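Local coordinates for putative iron binding protein (Bordetella pertussis Tohama I, PDB 1Y9U), which binds ferric iron and, as a periplasmic solute-binding protein, probably hands it on to a membrane transporter for uptake, at residues L147-I152 with K307-A312; A90-A95 with L300-I305; D6-Y11 with P55-M60. One frame throughout, in Å; residues are numbered along the deposited sequence.

Interaction 3 closes first along the chain, joining strands 7-12 and 58-62 near the N-terminus. Interactions 1 and 2 come later and alternate along the sequence: both draw on helix 303-318; the residues leading into it meet the loop at 90-95, and its next turn crosses helix 142-155. Their centres lie about 14 Å apart and they touch, A149 CB packing on the carbonyl oxygen of I305 and A150 CB on L300 CD2. Interaction 3 stands apart, its centre about 32 Å from that of interaction 1 and about 24 Å from that of interaction 2. The set thus runs from the sheet core of one lobe to the C-terminal helix, which packs beside the helix bearing Y143, an iron ligand in another structure of this protein.

Interaction 1: L147-I152 with K307-A312; sequences LVAAMI and KYRKQA
Helices 142-155 and 303-318 cross steeply, their local axes 7.9 Å apart at closest approach and their directions 106° from one another, with A149 and Y308 facing each other at the crossing. Two alanines allow this near approach: A312 CB rests against the backbone of the other helix, 3.5 Å from A149 N, and A149 CB lies 3.6 Å from Y308 C, so each methyl comes close to the main chain of the other helix. V148 sends CG1, anti to its backbone N, onto the same A312 methyl at 3.5 Å. I152 splits its work between its branches. CG2 leans obliquely on the Y308 ring, 3.5 Å from CD2, while CD1 meets A312 CA at 3.8 Å, one turn further on than Y308. K307 CG lies over one face of the Y308 ring, toward its rim, and the extended Q311 chain brings OE1 to the ring edge, in plane, where its amide also brushes I152 CG2. The contact is held by packing, chiefly of apolar groups. R309 CB points away from the crossing, and its guanidinium binds T145 OG1 and P142 O and forms a salt bridge with D63. The R309 side chain lies about 7 Å from that of Y143, an iron ligand in another structure of this protein, so this crossing, consistent with the two-lobed periplasmic binding protein fold, places the C-terminal helix near the iron site, here without metal.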
loop_
_atom_site.group_PDB
_atom_site.type_symbol
_atom_site.label_atom_id
_atom_site.label_comp_id
_atom_site.label_asym_id
_atom_site.label_seq_id
_atom_site.Cartn_x
_atom_site.Cartn_y
_atom_site.Cartn_z
ATOM N N LEU A 147 7.603 4.088 -5.257
ATOM C CA LEU A 147 8.246 5.219 -4.578
ATOM C C LEU A 147 9.062 6.026 -5.592
ATOM O O LEU A 147 9.031 7.247 -5.601
ATOM C CB LEU A 147 9.137 4.723 -3.418
ATOM C CG LEU A 147 9.984 5.792 -2.710
ATOM C CD1 LEU A 147 9.129 6.835 -2.057
ATOM C CD2 LEU A 147 10.939 5.139 -1.688
ATOM N N VAL A 148 9.794 5.312 -6.445
ATOM C CA VAL A 148 10.582 5.940 -7.520
ATOM C C VAL A 148 9.680 6.722 -8.472
ATOM O O VAL A 148 10.007 7.829 -8.868
ATOM C CB VAL A 148 11.453 4.894 -8.259
ATOM C CG1 VAL A 148 12.203 5.516 -9.456
ATOM C CG2 VAL A 148 12.446 4.288 -7.260
ATOM N N ALA A 149 8.533 6.159 -8.820
ATOM C CA ALA A 149 7.579 6.844 -9.704
ATOM C C ALA A 149 7.071 8.133 -9.076
ATOM O O ALA A 149 6.994 9.174 -9.727
ATOM C CB ALA A 149 6.421 5.920 -10.070
ATOM N N ALA A 150 6.759 8.100 -7.789
ATOM C CA ALA A 150 6.325 9.306 -7.099
ATOM C C ALA A 150 7.452 10.337 -7.061
ATOM O O ALA A 150 7.226 11.540 -7.182
ATOM C CB ALA A 150 5.862 8.971 -5.689
ATOM N N MET A 151 8.689 9.874 -6.883
ATOM C CA MET A 151 9.833 10.778 -6.868
ATOM C C MET A 151 10.016 11.463 -8.236
ATOM O O MET A 151 10.330 12.641 -8.289
ATOM C CB MET A 151 11.121 10.049 -6.454
ATOM C CG MET A 151 12.296 10.999 -6.191
ATOM S SD MET A 151 13.748 10.136 -5.539
ATOM C CE MET A 151 13.253 9.851 -3.838
ATOM N N ILE A 152 9.806 10.748 -9.332
ATOM C CA ILE A 152 9.868 11.396 -10.663
ATOM C C ILE A 152 8.782 12.464 -10.743
ATOM O O ILE A 152 9.021 13.581 -11.192
ATOM C CB ILE A 152 9.725 10.381 -11.803
ATOM C CG1 ILE A 152 10.875 9.364 -11.769
ATOM C CG2 ILE A 152 9.682 11.093 -13.160
ATOM C CD1 ILE A 152 10.696 8.198 -12.673
ATOM N N LYS A 307 1.191 6.360 -13.652
ATOM C CA LYS A 307 1.667 7.129 -14.816
ATOM C C LYS A 307 3.176 6.996 -15.024
ATOM O O LYS A 307 3.617 6.895 -16.148
ATOM C CB LYS A 307 1.322 8.625 -14.660
ATOM C CG LYS A 307 1.819 9.568 -15.790
ATOM C CD LYS A 307 1.458 11.047 -15.557
ATOM C CE LYS A 307 2.142 11.996 -16.584
ATOM N NZ LYS A 307 1.565 13.386 -16.586
ATOM N N TYR A 308 3.951 7.030 -13.936
ATOM C CA TYR A 308 5.415 7.065 -14.009
ATOM C C TYR A 308 6.069 5.713 -13.697
ATOM O O TYR A 308 7.300 5.639 -13.610
ATOM C CB TYR A 308 5.965 8.140 -13.061
ATOM C CG TYR A 308 5.720 9.551 -13.517
ATOM C CD1 TYR A 308 4.678 10.307 -12.997
ATOM C CD2 TYR A 308 6.535 10.141 -14.479
ATOM C CE1 TYR A 308 4.455 11.610 -13.411
ATOM C CE2 TYR A 308 6.313 11.447 -14.906
ATOM C CZ TYR A 308 5.272 12.174 -14.368
ATOM O OH TYR A 308 5.032 13.475 -14.779
ATOM N N ARG A 309 5.288 4.643 -13.574
ATOM C CA ARG A 309 5.777 3.342 -13.117
ATOM C C ARG A 309 6.823 2.737 -14.045
ATOM O O ARG A 309 7.872 2.276 -13.601
ATOM C CB ARG A 309 4.635 2.325 -12.883
ATOM C CG ARG A 309 5.012 1.263 -11.857
ATOM C CD ARG A 309 4.976 1.813 -10.435
ATOM N NE ARG A 309 4.975 0.835 -9.361
ATOM C CZ ARG A 309 3.900 0.259 -8.829
ATOM N NH1 ARG A 309 2.679 0.517 -9.293
ATOM N NH2 ARG A 309 4.048 -0.557 -7.805
ATOM N N LYS A 310 6.523 2.731 -15.337
ATOM C CA LYS A 310 7.435 2.133 -16.305
ATOM C C LYS A 310 8.726 2.957 -16.389
ATOM O O LYS A 310 9.807 2.386 -16.387
ATOM C CB LYS A 310 6.772 2.014 -17.678
ATOM C CG LYS A 310 7.587 1.253 -18.722
ATOM C CD LYS A 310 7.112 1.544 -20.153
ATOM C CE LYS A 310 5.715 0.980 -20.424
ATOM N NZ LYS A 310 5.227 1.224 -21.821
ATOM N N GLN A 311 8.624 4.277 -16.386
ATOM C CA GLN A 311 9.792 5.153 -16.369
ATOM C C GLN A 311 10.671 4.874 -15.134
ATOM O O GLN A 311 11.889 4.827 -15.216
ATOM C CB GLN A 311 9.380 6.634 -16.381
ATOM C CG GLN A 311 10.555 7.599 -16.628
ATOM C CD GLN A 311 10.174 9.064 -16.707
ATOM O OE1 GLN A 311 8.992 9.416 -16.696
ATOM N NE2 GLN A 311 11.179 9.925 -16.768
ATOM N N ALA A 312 10.027 4.657 -13.995
ATOM C CA ALA A 312 10.717 4.380 -12.750
ATOM C C ALA A 312 11.473 3.066 -12.837
ATOM O O ALA A 312 12.628 3.004 -12.448
ATOM C CB ALA A 312 9.708 4.334 -11.609
#

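Interaction 2: A90-A95 with L300-I305; sequences ANLRGA and LPVAEI
N91 has the largest share of this contact, offering both its backbone carbonyl and its side-chain amide to the chain that leads into helix 303-318. It lies in a short 3-10 segment, its CA 4.2 Å from that of P301. The carbonyl oxygen N91 O accepts a hydrogen bond from V302 N at 3.1 Å, a nearly straight bond (163° at the hydrogen) that meets the acceptor almost along the C=O axis. P301 CA adds a weaker C-H...O approach to N91 O at 3.5 Å. A water donates to the same oxygen at 2.9 Å and accepts from A303 N, bridging the loop to that amide. The side chain of N91 takes the crowded position between backbone N and carbonyl carbon (chi1 71°), which sets the amide beside the main chain of L300. From there ND2 donates to L300 O at 3.2 Å; the acceptor lies close to the amide plane, but the donor stands well above the carbonyl plane of L300. The loop that follows helix 82-87 and precedes strand 100-112 is in this way fastened to the approach to the C-terminal helix of this periplasmic binding protein fold, away from the iron ligands. V302 supplies the apolar half. Its CG1, anti to the carbonyl carbon, crosses obliquely against L92 CD2 at 3.6 Å, while CG2 lies 3.6 Å from N91 O, alongside the hydrogen bond. L92 starts off away from V302, and only the far end of its side chain turns back to it. L92 also packs on A101 and L104 of strand 100-112, and V302 on I64 of helix 64-72 and on W99.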
loop_
_atom_site.group_PDB
_atom_site.type_symbol
_atom_site.label_atom_id
_atom_site.label_comp_id
_atom_site.label_asym_id
_atom_site.label_seq_id
_atom_site.Cartn_x
_atom_site.Cartn_y
_atom_site.Cartn_z
ATOM N N ALA A 90 -9.677 13.105 -2.292
ATOM C CA ALA A 90 -9.701 13.185 -3.741
ATOM C C ALA A 90 -8.449 12.593 -4.404
ATOM O O ALA A 90 -8.537 11.967 -5.450
ATOM C CB ALA A 90 -9.917 14.651 -4.202
ATOM N N ASN A 91 -7.295 12.768 -3.770
ATOM C CA ASN A 91 -6.067 12.215 -4.337
ATOM C C ASN A 91 -5.974 10.684 -4.280
ATOM O O ASN A 91 -5.089 10.091 -4.895
ATOM C CB ASN A 91 -4.838 12.895 -3.708
ATOM C CG ASN A 91 -4.608 12.491 -2.272
ATOM O OD1 ASN A 91 -5.522 12.471 -1.456
ATOM N ND2 ASN A 91 -3.344 12.183 -1.946
ATOM N N LEU A 92 -6.895 10.057 -3.558
ATOM C CA LEU A 92 -6.912 8.617 -3.334
ATOM C C LEU A 92 -8.157 7.951 -3.931
ATOM O O LEU A 92 -8.524 6.861 -3.532
ATOM C CB LEU A 92 -6.843 8.348 -1.821
ATOM C CG LEU A 92 -5.581 8.867 -1.129
ATOM C CD1 LEU A 92 -5.675 8.799 0.405
ATOM C CD2 LEU A 92 -4.335 8.100 -1.618
ATOM N N ARG A 93 -8.792 8.620 -4.884
ATOM C CA ARG A 93 -9.874 8.020 -5.656
ATOM C C ARG A 93 -9.820 8.490 -7.093
ATOM O O ARG A 93 -9.248 9.530 -7.394
ATOM C CB ARG A 93 -11.254 8.320 -5.054
ATOM C CG ARG A 93 -11.554 9.765 -4.750
ATOM C CD ARG A 93 -12.954 9.959 -4.196
ATOM N NE ARG A 93 -13.098 11.178 -3.424
ATOM C CZ ARG A 93 -13.361 12.373 -3.927
ATOM N NH1 ARG A 93 -13.507 12.521 -5.221
ATOM N NH2 ARG A 93 -13.450 13.415 -3.129
ATOM N N GLY A 94 -10.405 7.698 -7.974
ATOM C CA GLY A 94 -10.443 8.033 -9.388
ATOM C C GLY A 94 -11.612 8.968 -9.671
ATOM O O GLY A 94 -12.623 8.983 -8.970
ATOM N N ALA A 95 -11.483 9.761 -10.720
ATOM C CA ALA A 95 -12.587 10.614 -11.152
ATOM C C ALA A 95 -13.873 9.814 -11.451
ATOM O O ALA A 95 -13.821 8.668 -11.905
ATOM C CB ALA A 95 -12.167 11.395 -12.359
ATOM N N LEU A 300 0.152 14.123 -3.534
ATOM C CA LEU A 300 0.218 13.613 -4.889
ATOM C C LEU A 300 -0.976 12.691 -5.178
ATOM O O LEU A 300 -1.275 11.794 -4.381
ATOM C CB LEU A 300 1.525 12.825 -5.072
ATOM C CG LEU A 300 1.838 12.361 -6.481
ATOM C CD1 LEU A 300 2.315 13.554 -7.318
ATOM C CD2 LEU A 300 2.909 11.282 -6.496
ATOM N N PRO A 301 -1.676 12.870 -6.289
ATOM C CA PRO A 301 -2.641 11.861 -6.717
ATOM C C PRO A 301 -1.935 10.532 -6.929
ATOM O O PRO A 301 -0.938 10.483 -7.636
ATOM C CB PRO A 301 -3.194 12.436 -8.029
ATOM C CG PRO A 301 -2.949 13.884 -7.918
ATOM C CD PRO A 301 -1.647 14.032 -7.198
ATOM N N VAL A 302 -2.380 9.467 -6.273
ATOM C CA VAL A 302 -1.678 8.193 -6.405
ATOM C C VAL A 302 -1.733 7.656 -7.817
ATOM O O VAL A 302 -0.908 6.837 -8.194
ATOM C CB VAL A 302 -2.144 7.115 -5.394
ATOM C CG1 VAL A 302 -1.714 7.502 -3.995
ATOM C CG2 VAL A 302 -3.661 6.858 -5.472
ATOM N N ALA A 303 -2.677 8.135 -8.633
ATOM C CA ALA A 303 -2.684 7.762 -10.041
ATOM C C ALA A 303 -1.367 8.118 -10.757
ATOM O O ALA A 303 -0.997 7.437 -11.702
ATOM C CB ALA A 303 -3.874 8.366 -10.763
ATOM N N GLU A 304 -0.684 9.158 -10.281
ATOM C CA GLU A 304 0.653 9.540 -10.789
ATOM C C GLU A 304 1.680 8.413 -10.669
ATOM O O GLU A 304 2.614 8.314 -11.477
ATOM C CB GLU A 304 1.180 10.803 -10.084
ATOM C CG GLU A 304 0.389 12.068 -10.373
ATOM C CD GLU A 304 0.741 12.676 -11.721
ATOM O OE1 GLU A 304 0.061 12.349 -12.701
ATOM O OE2 GLU A 304 1.712 13.455 -11.791
ATOM N N ILE A 305 1.537 7.577 -9.650
ATOM C CA ILE A 305 2.442 6.444 -9.474
ATOM C C ILE A 305 2.315 5.486 -10.665
ATOM O O ILE A 305 3.307 5.007 -11.212
ATOM C CB ILE A 305 2.157 5.725 -8.133
ATOM C CG1 ILE A 305 2.555 6.614 -6.968
ATOM C CG2 ILE A 305 2.869 4.387 -8.061
ATOM C CD1 ILE A 305 1.885 6.203 -5.686
HETATM O O HOH W 1 -5.065 9.547 -7.744
#

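Interaction 3: D6-Y11 with P55-M60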
loop_
_atom_site.group_PDB
_atom_site.type_symbol
_atom_site.label_atom_id
_atom_site.label_comp_id
_atom_site.label_asym_id
_atom_site.label_seq_id
_atom_site.Cartn_x
_atom_site.Cartn_y
_atom_site.Cartn_z
ATOM N N ASP A 6 -30.890 -10.018 -1.485
ATOM C CA ASP A 6 -30.305 -11.253 -2.082
ATOM C C ASP A 6 -28.773 -11.339 -1.887
ATOM O O ASP A 6 -28.356 -11.772 -0.839
ATOM C CB ASP A 6 -30.735 -11.434 -3.549
ATOM C CG ASP A 6 -31.664 -12.625 -3.744
ATOM O OD1 ASP A 6 -32.644 -12.765 -2.964
ATOM O OD2 ASP A 6 -31.505 -13.475 -4.652
ATOM N N GLU A 7 -27.960 -10.927 -2.868
ATOM C CA GLU A 7 -26.520 -11.241 -2.864
ATOM C C GLU A 7 -25.605 -10.210 -3.543
ATOM O O GLU A 7 -26.034 -9.318 -4.279
ATOM C CB GLU A 7 -26.269 -12.637 -3.478
ATOM C CG GLU A 7 -26.573 -12.731 -4.962
ATOM C CD GLU A 7 -26.221 -14.080 -5.576
ATOM O OE1 GLU A 7 -25.774 -14.998 -4.858
ATOM O OE2 GLU A 7 -26.391 -14.203 -6.805
ATOM N N VAL A 8 -24.311 -10.382 -3.284
ATOM C CA VAL A 8 -23.260 -9.555 -3.865
ATOM C C VAL A 8 -21.994 -10.406 -3.903
ATOM O O VAL A 8 -21.676 -11.112 -2.943
ATOM C CB VAL A 8 -23.051 -8.248 -3.041
ATOM C CG1 VAL A 8 -22.491 -8.522 -1.647
ATOM C CG2 VAL A 8 -22.201 -7.250 -3.793
ATOM N N SER A 9 -21.277 -10.314 -5.016
ATOM C CA SER A 9 -20.061 -11.092 -5.205
ATOM C C SER A 9 -18.810 -10.205 -5.187
ATOM O O SER A 9 -18.652 -9.316 -6.001
ATOM C CB SER A 9 -20.127 -11.896 -6.505
ATOM O OG SER A 9 -21.164 -12.860 -6.431
ATOM N N LEU A 10 -17.926 -10.491 -4.241
ATOM C CA LEU A 10 -16.653 -9.772 -4.107
ATOM C C LEU A 10 -15.535 -10.611 -4.681
ATOM O O LEU A 10 -15.224 -11.657 -4.138
ATOM C CB LEU A 10 -16.378 -9.493 -2.637
ATOM C CG LEU A 10 -15.018 -8.838 -2.317
ATOM C CD1 LEU A 10 -14.915 -7.439 -2.905
ATOM C CD2 LEU A 10 -14.795 -8.819 -0.814
ATOM N N TYR A 11 -14.945 -10.151 -5.773
ATOM C CA TYR A 11 -13.737 -10.775 -6.313
ATOM C C TYR A 11 -12.551 -10.032 -5.713
ATOM O O TYR A 11 -12.422 -8.831 -5.917
ATOM C CB TYR A 11 -13.671 -10.643 -7.835
ATOM C CG TYR A 11 -14.536 -11.601 -8.647
ATOM C CD1 TYR A 11 -15.792 -12.017 -8.210
ATOM C CD2 TYR A 11 -14.093 -12.062 -9.876
ATOM C CE1 TYR A 11 -16.563 -12.871 -8.977
ATOM C CE2 TYR A 11 -14.865 -12.913 -10.640
ATOM C CZ TYR A 11 -16.084 -13.312 -10.182
ATOM O OH TYR A 11 -16.847 -14.153 -10.956
ATOM N N PRO A 55 -20.328 -12.802 -12.802
ATOM C CA PRO A 55 -21.007 -12.538 -11.528
ATOM C C PRO A 55 -20.359 -11.453 -10.668
ATOM O O PRO A 55 -20.955 -11.067 -9.668
ATOM C CB PRO A 55 -20.890 -13.863 -10.769
ATOM C CG PRO A 55 -20.454 -14.855 -11.741
ATOM C CD PRO A 55 -19.736 -14.148 -12.818
ATOM N N ALA A 56 -19.153 -11.010 -11.007
ATOM C CA ALA A 56 -18.445 -10.055 -10.141
ATOM C C ALA A 56 -19.224 -8.752 -9.952
ATOM O O ALA A 56 -19.683 -8.138 -10.922
ATOM C CB ALA A 56 -17.078 -9.743 -10.714
ATOM N N ASP A 57 -19.325 -8.327 -8.695
ATOM C CA ASP A 57 -19.946 -7.056 -8.338
ATOM C C ASP A 57 -18.916 -6.001 -7.937
ATOM O O ASP A 57 -18.971 -4.868 -8.401
ATOM C CB ASP A 57 -20.959 -7.260 -7.199
ATOM C CG ASP A 57 -22.208 -7.966 -7.658
ATOM O OD1 ASP A 57 -22.782 -7.490 -8.652
ATOM O OD2 ASP A 57 -22.667 -8.954 -7.061
ATOM N N VAL A 58 -18.011 -6.385 -7.044
ATOM C CA VAL A 58 -16.962 -5.504 -6.532
ATOM C C VAL A 58 -15.621 -6.209 -6.732
ATOM O O VAL A 58 -15.501 -7.395 -6.450
ATOM C CB VAL A 58 -17.179 -5.203 -5.036
ATOM C CG1 VAL A 58 -16.029 -4.385 -4.463
ATOM C CG2 VAL A 58 -18.499 -4.470 -4.827
ATOM N N LEU A 59 -14.641 -5.456 -7.226
ATOM C CA LEU A 59 -13.280 -5.927 -7.462
ATOM C C LEU A 59 -12.387 -5.274 -6.422
ATOM O O LEU A 59 -12.410 -4.068 -6.288
ATOM C CB LEU A 59 -12.822 -5.506 -8.847
ATOM C CG LEU A 59 -13.757 -5.864 -9.992
ATOM C CD1 LEU A 59 -13.112 -5.474 -11.302
ATOM C CD2 LEU A 59 -14.076 -7.335 -9.950
ATOM N N MET A 60 -11.628 -6.077 -5.693
ATOM C CA MET A 60 -10.752 -5.587 -4.617
ATOM C C MET A 60 -9.319 -6.078 -4.859
ATOM O O MET A 60 -9.104 -7.280 -5.090
ATOM C CB MET A 60 -11.249 -6.135 -3.280
ATOM C CG MET A 60 -10.353 -5.848 -2.085
ATOM S SD MET A 60 -10.977 -6.536 -0.545
ATOM C CE MET A 60 -12.149 -5.345 -0.178
HETATM O O HOH W 2 -22.981 -11.928 -8.080
#
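The Y11 ring has the methyl of A56 centred over one face: A56 CB stands 3.5 Å from the ring centroid and only 7° off the normal, a well-formed CH-pi contact. At the phenol end, P55 CD comes within 3.4 Å of Y11 OH, which is hydrogen-bonded to E50. The carboxylate of D57 is the other flat group. Its OD2 uses the anti lone pair to accept from S9 N at 2.8 Å, while OD1 is bound by N250 N. A water links OD2 to P55 O and S9 OG; that hydroxyl is also bonded to N35. S9 O is gripped by two neighbouring amides, D57 N at 2.9 Å and V58 N at 3.2 Å, so segment 55-60 enters the sheet around a single carbonyl. Regular parallel pairing follows, with Y11 N bonded to V58 O at 2.9 Å and M60 N to Y11 O at 2.9 Å, both nearly along the C=O axis. On the face carrying L10 and V58, L10 has CG anti to its backbone N (chi1 175°) and swings CD1 against V58 CG1 at 3.6 Å and on toward M60 CB. Strand 7-12 lies between strands 33-38 and 58-62, the strand order of the beta-alpha-beta units in periplasmic binding proteins; helix 43-50 packs against Y11 through L43, R46 and V47, and helix 251-261 meets V58 and M60 through A254 and L261.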